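Local coordinates for putative uncharacterized protein (Campylobacter jejuni, PDB 5TPU) that is of uncharacterised function but belongs to the WxcM-like branch of the cupin superfamily, and binds thymidine-5'-diphosphate, at residues Asp118-Ala122 / Ala123-Arg127. The protein carries 3 engineered substitutions. Sequence-based numbering, arbitrary orientation.
Sequences DFYDA and AAYIR. Engineered in segment 118-122: Ala122 (natural residue Glu). Engineered in segment 123-127: Ala123 (natural residue Lys), Ala124 (natural residue Glu). With TYD (thymidine-5'-diphosphate), chain E.
Tyr120 and Tyr125 meet roughly at right angles, CE1 to CE1 at 3.6 Å, and touch different parts of thymidine-5'-diphosphate: Tyr120 mainly the base, Tyr125 a phosphate oxygen. With CG of Tyr120 anti to the backbone N (chi1 171°), the thymine lies over one face of its ring, toward the rim, CD1 lying 3.3 Å from the ligand's C4. Tyr125 instead sends its hydroxyl to O2A of the ligand, a very short hydrogen bond of 2.5 Å. Two residues on, the extended Arg127 gives NH1 to the terminal phosphate atom O3B at 2.9 Å, while a water held by Tyr120 OH donates to O1B.

Between the two rings the chain makes a short 3-10 turn that begins at Ala122. At its start Asp121 serves as acceptor twice: OD1 accepts Ala123 N at 3.0 Å from above the carboxylate plane, and its carbonyl O receives Ala124 N. Ala122 O then takes Tyr125 N at 3.3 Å. Ala122, Ala123 and Ala124 are all engineered. The turn belongs to the loop linking strand 111-116 to helix 129-135; His55 and His57, at strand 55-57, pack against Tyr125, and Ile126 reaches that helix at Glu131 and Asn135.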
ATOM      1  N   ASP A 118       9.831   9.195   2.682  1.00 23.62           N
ATOM      2  CA  ASP A 118      10.881   9.081   3.677  1.00 27.12           C
ATOM      3  C   ASP A 118      10.363   8.332   4.892  1.00 30.64           C
ATOM      4  O   ASP A 118       9.126   8.116   5.062  1.00 31.19           O
ATOM      5  CB  ASP A 118      11.414  10.485   4.021  1.00 28.93           C
ATOM      6  CG  ASP A 118      12.828  10.473   4.683  1.00 32.54           C
ATOM      7  OD1 ASP A 118      13.565   9.466   4.715  1.00 27.43           O
ATOM      8  OD2 ASP A 118      13.168  11.514   5.242  1.00 31.98           O
ATOM      9  N   PHE A 119      11.317   7.919   5.717  1.00 27.13           N
ATOM     10  CA  PHE A 119      11.050   7.104   6.882  1.00 26.68           C
ATOM     11  C   PHE A 119      10.292   7.885   7.950  1.00 27.78           C
ATOM     12  O   PHE A 119      10.329   9.097   7.947  1.00 28.51           O
ATOM     13  CB  PHE A 119      12.375   6.630   7.446  1.00 26.99           C
ATOM     14  CG  PHE A 119      13.165   5.784   6.492  1.00 30.16           C
ATOM     15  CD1 PHE A 119      12.857   4.448   6.325  1.00 30.22           C
ATOM     16  CD2 PHE A 119      14.248   6.315   5.793  1.00 31.77           C
ATOM     17  CE1 PHE A 119      13.591   3.672   5.436  1.00 31.76           C
ATOM     18  CE2 PHE A 119      14.995   5.537   4.930  1.00 33.12           C
ATOM     19  CZ  PHE A 119      14.676   4.208   4.757  1.00 33.15           C
ATOM     20  N   TYR A 120       9.589   7.190   8.842  1.00 25.23           N
ATOM     21  CA  TYR A 120       8.791   7.825   9.890  1.00 25.66           C
ATOM     22  C   TYR A 120       9.702   8.579  10.840  1.00 30.66           C
ATOM     23  O   TYR A 120      10.755   8.064  11.198  1.00 27.73           O
ATOM     24  CB  TYR A 120       8.060   6.797  10.749  1.00 22.70           C
ATOM     25  CG  TYR A 120       7.383   7.398  11.979  1.00 22.90           C
ATOM     26  CD1 TYR A 120       6.274   8.211  11.847  1.00 23.46           C
ATOM     27  CD2 TYR A 120       7.850   7.135  13.257  1.00 18.58           C
ATOM     28  CE1 TYR A 120       5.649   8.781  12.950  1.00 27.41           C
ATOM     29  CE2 TYR A 120       7.246   7.694  14.367  1.00 21.70           C
ATOM     30  CZ  TYR A 120       6.152   8.521  14.228  1.00 26.13           C
ATOM     31  OH  TYR A 120       5.536   9.072  15.346  1.00 27.95           O
ATOM     32  N   ASP A 121       9.256   9.759  11.279  1.00 32.99           N
ATOM     33  CA  ASP A 121      10.013  10.598  12.215  1.00 32.28           C
ATOM     34  C   ASP A 121       9.047  11.567  12.925  1.00 28.28           C
ATOM     35  O   ASP A 121       8.502  12.512  12.318  1.00 24.33           O
ATOM     36  CB  ASP A 121      11.156  11.300  11.462  1.00 34.39           C
ATOM     37  CG  ASP A 121      11.864  12.365  12.303  1.00 42.54           C
ATOM     38  OD1 ASP A 121      11.772  12.337  13.553  1.00 36.85           O
ATOM     39  OD2 ASP A 121      12.492  13.253  11.680  1.00 47.98           O
ATOM     40  N   ALA A 122       8.803  11.293  14.212  1.00 28.05           N
ATOM     41  CA  ALA A 122       7.812  12.060  14.977  1.00 28.98           C
ATOM     42  C   ALA A 122       8.225  13.518  15.054  1.00 25.95           C
ATOM     43  O   ALA A 122       7.370  14.373  15.231  1.00 28.64           O
ATOM     44  CB  ALA A 122       7.602  11.502  16.389  1.00 29.47           C
ATOM     45  N   ALA A 123       9.516  13.799  14.904  1.00 25.81           N
ATOM     46  CA  ALA A 123      10.031  15.164  15.053  1.00 32.40           C
ATOM     47  C   ALA A 123       9.704  16.036  13.850  1.00 31.87           C
ATOM     48  O   ALA A 123       9.675  17.262  13.959  1.00 33.59           O
ATOM     49  CB  ALA A 123      11.547  15.141  15.287  1.00 31.34           C
ATOM     50  N   ALA A 124       9.451  15.382  12.717  1.00 30.74           N
ATOM     51  CA  ALA A 124       9.023  16.049  11.513  1.00 26.08           C
ATOM     52  C   ALA A 124       7.565  16.477  11.519  1.00 25.05           C
ATOM     53  O   ALA A 124       7.137  17.184  10.621  1.00 27.52           O
ATOM     54  CB  ALA A 124       9.312  15.152  10.332  1.00 27.99           C
ATOM     55  N   TYR A 125       6.769  16.125  12.522  1.00 24.81           N
ATOM     56  CA  TYR A 125       5.400  16.622  12.521  1.00 22.88           C
ATOM     57  C   TYR A 125       5.389  18.035  13.049  1.00 24.28           C
ATOM     58  O   TYR A 125       5.851  18.299  14.142  1.00 24.54           O
ATOM     59  CB  TYR A 125       4.475  15.784  13.385  1.00 25.09           C
ATOM     60  CG  TYR A 125       4.086  14.432  12.861  1.00 20.92           C
ATOM     61  CD1 TYR A 125       5.032  13.426  12.650  1.00 23.87           C
ATOM     62  CD2 TYR A 125       2.745  14.121  12.679  1.00 23.44           C
ATOM     63  CE1 TYR A 125       4.643  12.155  12.229  1.00 24.55           C
ATOM     64  CE2 TYR A 125       2.347  12.866  12.222  1.00 22.41           C
ATOM     65  CZ  TYR A 125       3.294  11.886  12.012  1.00 22.77           C
ATOM     66  OH  TYR A 125       2.857  10.653  11.601  1.00 22.13           O
ATOM     67  N   ILE A 126       4.819  18.948  12.293  1.00 22.36           N
ATOM     68  CA  ILE A 126       4.597  20.278  12.787  1.00 24.79           C
ATOM     69  C   ILE A 126       3.123  20.428  13.169  1.00 21.97           C
ATOM     70  O   ILE A 126       2.250  20.540  12.328  1.00 22.82           O
ATOM     71  CB  ILE A 126       4.919  21.329  11.689  1.00 27.20           C
ATOM     72  CG1 ILE A 126       6.337  21.143  11.144  1.00 28.55           C
ATOM     73  CG2 ILE A 126       4.636  22.749  12.174  1.00 24.46           C
ATOM     74  CD1 ILE A 126       6.487  21.684   9.738  1.00 31.65           C
ATOM     75  N   ARG A 127       2.896  20.528  14.457  1.00 22.68           N
ATOM     76  CA  ARG A 127       1.585  20.623  15.030  1.00 25.38           C
ATOM     77  C   ARG A 127       1.135  22.025  15.320  1.00 26.35           C
ATOM     78  O   ARG A 127      -0.049  22.242  15.402  1.00 28.71           O
ATOM     79  CB  ARG A 127       1.579  19.798  16.300  1.00 25.31           C
ATOM     80  CG  ARG A 127       2.069  18.412  15.943  1.00 28.00           C
ATOM     81  CD  ARG A 127       1.479  17.384  16.850  1.00 28.79           C
ATOM     82  NE  ARG A 127       2.180  16.128  16.662  1.00 28.49           N
ATOM     83  CZ  ARG A 127       1.695  15.034  16.071  1.00 31.34           C
ATOM     84  NH1 ARG A 127       0.458  14.999  15.534  1.00 29.38           N
ATOM     85  NH2 ARG A 127       2.497  13.963  15.994  1.00 29.43           N
TER
HETATM   86  PA  TYD E 200      -0.249   9.748  13.188  1.00 19.88           P
HETATM   87  O1A TYD E 200      -1.747   9.788  13.285  1.00 20.33           O
HETATM   88  O2A TYD E 200       0.504   9.982  11.932  1.00 19.80           O
HETATM   89  O3A TYD E 200       0.492  10.685  14.255  1.00 20.97           O
HETATM   90  PB  TYD E 200      -0.138  11.295  15.615  1.00 24.90           P
HETATM   91  O1B TYD E 200       1.155  11.516  16.418  1.00 22.68           O
HETATM   92  O2B TYD E 200      -0.974  10.193  16.192  1.00 19.37           O
HETATM   93  O3B TYD E 200      -0.912  12.486  15.149  1.00 28.95           O
HETATM   94  O5' TYD E 200       0.173   8.249  13.417  1.00 19.76           O
HETATM   95  C5' TYD E 200      -0.583   7.402  14.275  1.00 18.23           C
HETATM   96  C4' TYD E 200       0.361   6.587  15.117  1.00 17.74           C
HETATM   97  O4' TYD E 200       1.280   5.815  14.338  1.00 17.98           O
HETATM   98  C3' TYD E 200       1.210   7.486  15.963  1.00 19.79           C
HETATM   99  O3' TYD E 200       1.137   6.901  17.277  1.00 21.21           O
HETATM  100  C2' TYD E 200       2.575   7.530  15.252  1.00 17.82           C
HETATM  101  C1' TYD E 200       2.595   6.183  14.577  1.00 17.89           C
HETATM  102  N1  TYD E 200       3.187   6.099  13.270  1.00 19.47           N
HETATM  103  C2  TYD E 200       4.201   5.140  13.049  1.00 20.01           C
HETATM  104  O2  TYD E 200       4.573   4.382  13.989  1.00 20.44           O
HETATM  105  N3  TYD E 200       4.762   5.030  11.836  1.00 19.48           N
HETATM  106  C4  TYD E 200       4.379   5.789  10.786  1.00 18.35           C
HETATM  107  O4  TYD E 200       4.924   5.630   9.672  1.00 15.40           O
HETATM  108  C5  TYD E 200       3.302   6.768  11.002  1.00 18.25           C
HETATM  109  C5M TYD E 200       2.801   7.655   9.918  1.00 21.48           C
HETATM  110  C6  TYD E 200       2.727   6.869  12.257  1.00 19.87           C
HETATM  111  O   HOH W   1       3.622  10.925  15.353  1.00 22.91           O